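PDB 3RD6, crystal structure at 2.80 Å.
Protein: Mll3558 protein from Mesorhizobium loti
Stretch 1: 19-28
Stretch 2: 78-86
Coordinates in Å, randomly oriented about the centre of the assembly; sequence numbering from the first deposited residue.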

# COMPACT_ATOMS: atom_id res chain seq x y z
N SER A 19 -6.68 -21.44 16.77
CA SER A 19 -7.50 -21.53 15.57
C SER A 19 -7.49 -20.15 14.89
O SER A 19 -6.94 -19.19 15.44
CB SER A 19 -8.93 -21.92 15.94
OG SER A 19 -9.51 -20.95 16.80
N PRO A 20 -8.11 -20.03 13.70
CA PRO A 20 -8.13 -18.74 13.01
C PRO A 20 -8.84 -17.62 13.77
O PRO A 20 -8.31 -16.52 13.90
CB PRO A 20 -8.80 -19.08 11.69
CG PRO A 20 -9.79 -20.14 12.09
CD PRO A 20 -8.95 -21.01 12.99
N ASP A 21 -10.04 -17.90 14.27
CA ASP A 21 -10.81 -16.90 15.01
C ASP A 21 -9.95 -16.21 16.07
O ASP A 21 -10.03 -15.00 16.26
CB ASP A 21 -12.02 -17.55 15.66
CG ASP A 21 -13.32 -17.18 14.98
OD1 ASP A 21 -13.79 -16.03 15.17
OD2 ASP A 21 -13.88 -18.03 14.25
N ARG A 22 -9.13 -17.00 16.74
CA ARG A 22 -8.27 -16.49 17.79
C ARG A 22 -7.17 -15.57 17.26
O ARG A 22 -7.02 -14.44 17.73
CB ARG A 22 -7.66 -17.64 18.58
N VAL A 23 -6.40 -16.05 16.28
CA VAL A 23 -5.32 -15.24 15.71
C VAL A 23 -5.82 -14.02 14.95
O VAL A 23 -5.22 -12.95 15.00
CB VAL A 23 -4.43 -16.08 14.78
CG1 VAL A 23 -3.24 -15.27 14.30
CG2 VAL A 23 -3.99 -17.32 15.49
N PHE A 24 -6.94 -14.16 14.25
CA PHE A 24 -7.50 -13.02 13.54
C PHE A 24 -7.75 -11.97 14.59
O PHE A 24 -7.27 -10.86 14.50
CB PHE A 24 -8.83 -13.38 12.88
CG PHE A 24 -9.46 -12.24 12.12
CD1 PHE A 24 -8.95 -11.85 10.88
CD2 PHE A 24 -10.56 -11.56 12.63
CE1 PHE A 24 -9.54 -10.81 10.16
CE2 PHE A 24 -11.15 -10.52 11.92
CZ PHE A 24 -10.64 -10.15 10.68
N HIS A 25 -8.50 -12.37 15.61
CA HIS A 25 -8.85 -11.49 16.72
C HIS A 25 -7.66 -10.66 17.18
O HIS A 25 -7.77 -9.45 17.36
CB HIS A 25 -9.37 -12.32 17.90
CG HIS A 25 -9.86 -11.49 19.04
ND1 HIS A 25 -11.02 -10.74 18.98
CD2 HIS A 25 -9.33 -11.25 20.26
CE1 HIS A 25 -11.18 -10.08 20.11
NE2 HIS A 25 -10.16 -10.37 20.90
N ALA A 26 -6.52 -11.31 17.36
CA ALA A 26 -5.31 -10.64 17.82
C ALA A 26 -4.87 -9.49 16.91
O ALA A 26 -4.00 -8.69 17.27
CB ALA A 26 -4.17 -11.65 17.97
N PHE A 27 -5.46 -9.41 15.72
CA PHE A 27 -5.13 -8.36 14.78
C PHE A 27 -6.22 -7.31 14.71
O PHE A 27 -5.95 -6.13 14.53
CB PHE A 27 -4.96 -8.93 13.36
CG PHE A 27 -3.65 -9.62 13.12
CD1 PHE A 27 -3.52 -10.99 13.35
CD2 PHE A 27 -2.57 -8.91 12.63
CE1 PHE A 27 -2.31 -11.64 13.09
CE2 PHE A 27 -1.35 -9.56 12.37
CZ PHE A 27 -1.23 -10.92 12.60
N ALA A 28 -7.46 -7.76 14.85
CA ALA A 28 -8.63 -6.89 14.75
C ALA A 28 -9.13 -6.21 16.02
O ALA A 28 -9.93 -5.27 15.95
CB ALA A 28 -9.78 -7.67 14.08
N ASP A 78 -8.28 -4.13 2.71
CA ASP A 78 -9.16 -5.28 2.55
C ASP A 78 -9.16 -6.16 3.79
O ASP A 78 -8.10 -6.40 4.38
CB ASP A 78 -8.75 -6.10 1.33
CG ASP A 78 -9.63 -7.33 1.11
OD1 ASP A 78 -9.18 -8.46 1.38
OD2 ASP A 78 -10.79 -7.16 0.68
N ILE A 79 -10.35 -6.62 4.16
CA ILE A 79 -10.55 -7.48 5.32
C ILE A 79 -11.53 -8.61 4.99
O ILE A 79 -12.64 -8.37 4.52
CB ILE A 79 -11.13 -6.70 6.54
CG1 ILE A 79 -10.18 -5.57 6.98
CG2 ILE A 79 -11.38 -7.66 7.69
CD1 ILE A 79 -10.71 -4.73 8.15
N VAL A 80 -11.10 -9.85 5.21
CA VAL A 80 -11.92 -11.03 5.00
C VAL A 80 -11.84 -11.72 6.36
O VAL A 80 -10.79 -12.26 6.72
CB VAL A 80 -11.34 -11.94 3.91
CG1 VAL A 80 -12.32 -13.05 3.59
CG2 VAL A 80 -11.03 -11.13 2.66
N PRO A 81 -12.94 -11.70 7.13
CA PRO A 81 -13.03 -12.30 8.47
C PRO A 81 -12.28 -13.61 8.73
O PRO A 81 -12.48 -14.61 8.04
CB PRO A 81 -14.53 -12.43 8.68
CG PRO A 81 -15.04 -11.19 8.02
CD PRO A 81 -14.28 -11.22 6.70
N ASP A 82 -11.40 -13.55 9.73
CA ASP A 82 -10.58 -14.68 10.17
C ASP A 82 -9.65 -15.26 9.10
O ASP A 82 -8.93 -16.23 9.36
CB ASP A 82 -11.47 -15.81 10.70
CG ASP A 82 -12.57 -15.32 11.60
OD1 ASP A 82 -12.28 -14.52 12.51
OD2 ASP A 82 -13.73 -15.73 11.41
N GLN A 83 -9.64 -14.68 7.91
CA GLN A 83 -8.79 -15.23 6.86
C GLN A 83 -7.79 -14.29 6.19
O GLN A 83 -6.75 -14.75 5.74
CB GLN A 83 -9.67 -15.89 5.81
N ARG A 84 -8.09 -12.99 6.12
CA ARG A 84 -7.16 -12.08 5.44
C ARG A 84 -7.17 -10.62 5.88
O ARG A 84 -8.21 -10.06 6.20
CB ARG A 84 -7.40 -12.13 3.93
CG ARG A 84 -6.46 -11.28 3.10
CD ARG A 84 -6.72 -11.48 1.62
NE ARG A 84 -8.05 -11.01 1.21
CZ ARG A 84 -8.65 -11.34 0.07
NH1 ARG A 84 -8.04 -12.15 -0.80
NH2 ARG A 84 -9.85 -10.85 -0.22
N ILE A 85 -5.98 -10.02 5.91
CA ILE A 85 -5.88 -8.62 6.28
C ILE A 85 -4.88 -7.93 5.36
O ILE A 85 -3.73 -8.37 5.25
CB ILE A 85 -5.44 -8.44 7.75
CG1 ILE A 85 -6.46 -9.12 8.68
CG2 ILE A 85 -5.29 -6.95 8.07
CD1 ILE A 85 -6.19 -8.94 10.15
N VAL A 86 -5.33 -6.88 4.68
CA VAL A 86 -4.46 -6.14 3.79
C VAL A 86 -4.49 -4.65 4.09
O VAL A 86 -5.54 -4.02 4.17
CB VAL A 86 -4.85 -6.32 2.30
CG1 VAL A 86 -3.90 -5.52 1.42
CG2 VAL A 86 -4.81 -7.81 1.90

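The helix formed by residues 20-28 packs against a β-hairpin whose strands, 78-80 and 84-86, are joined by a tight turn. The helix and strand 84-86 run in nearly the same direction, at 21°, with their axes 10.1 Å apart at closest approach. The backbones come closer at the turn, where the CA atoms of Phe-24 and Asp-82 lie 4.9 Å apart; farther along, the CA atoms of Phe-27 and Ile-85 are separated by 8.5 Å. The contact buries 387 Å², counting both sides.

Apolar packing centres on Phe-24, whose side chain (chi1 t) extends from the helix onto the hairpin. Its CZ lies 4.0 Å from Ile-79 CG2, which sits near the ring plane at the edge, and its CE1 lies 3.8 Å from Ile-85 CG1. The ring thus touches aliphatic side chains from both strands. One turn along the helix, Phe-27 adds a contact with strand 84-86, its CB 3.4 Å from Ile-85 CD1. Ile-85, in the m,t rotamer, therefore reaches both phenylalanines.

The Phe-24 ring also packs against the backbone of the turn. Asp-82 N and Pro-81 CA lie over one face, with Asp-82 N 3.2 Å from Phe-24 CD1 and Pro-81 CA 3.9 Å from Phe-24 CZ. This close approach is accompanied by a positive phi at Asp-82 (60°). At the ring edge, Arg-84 O lies 4.2 Å from Phe-24 CE1. Near the start of the helix, Pro-20 CB rests 3.7 Å from Asp-82 O, although Pro-20 is poorly ordered and this contact is correspondingly less certain.

Polar groups meet without bonding across the interface. Asp-21 OD1 and Asp-82 OD1 are 3.4 Å apart, a pairing of two acceptors on like-charged side chains. The CA-to-CB bond of Asp-21 points away from the hairpin and that of Asp-82 away overall, although Asp-82 CB itself touches the helix; the ends of both side chains come nearer to the other stretch. No hydrogen bond links the two stretches among the modelled atoms, so the contact rests chiefly on van der Waals packing; the side chains of Arg-22 and Gln-83 are incomplete.

Polar bonding instead organizes each element internally. Phe-24 N donates to Pro-20 O at 2.8 Å within the helix. In the hairpin, Val-80 N donates to Arg-84 O at 3.1 Å, and Val-80 O accepts from Arg-84 N at 2.9 Å, pairing the strands beside the turn. Arg-84 NE also forms a salt bridge with Asp-78 OD1 at 2.8 Å, although the hydrogen-bond geometry is weak.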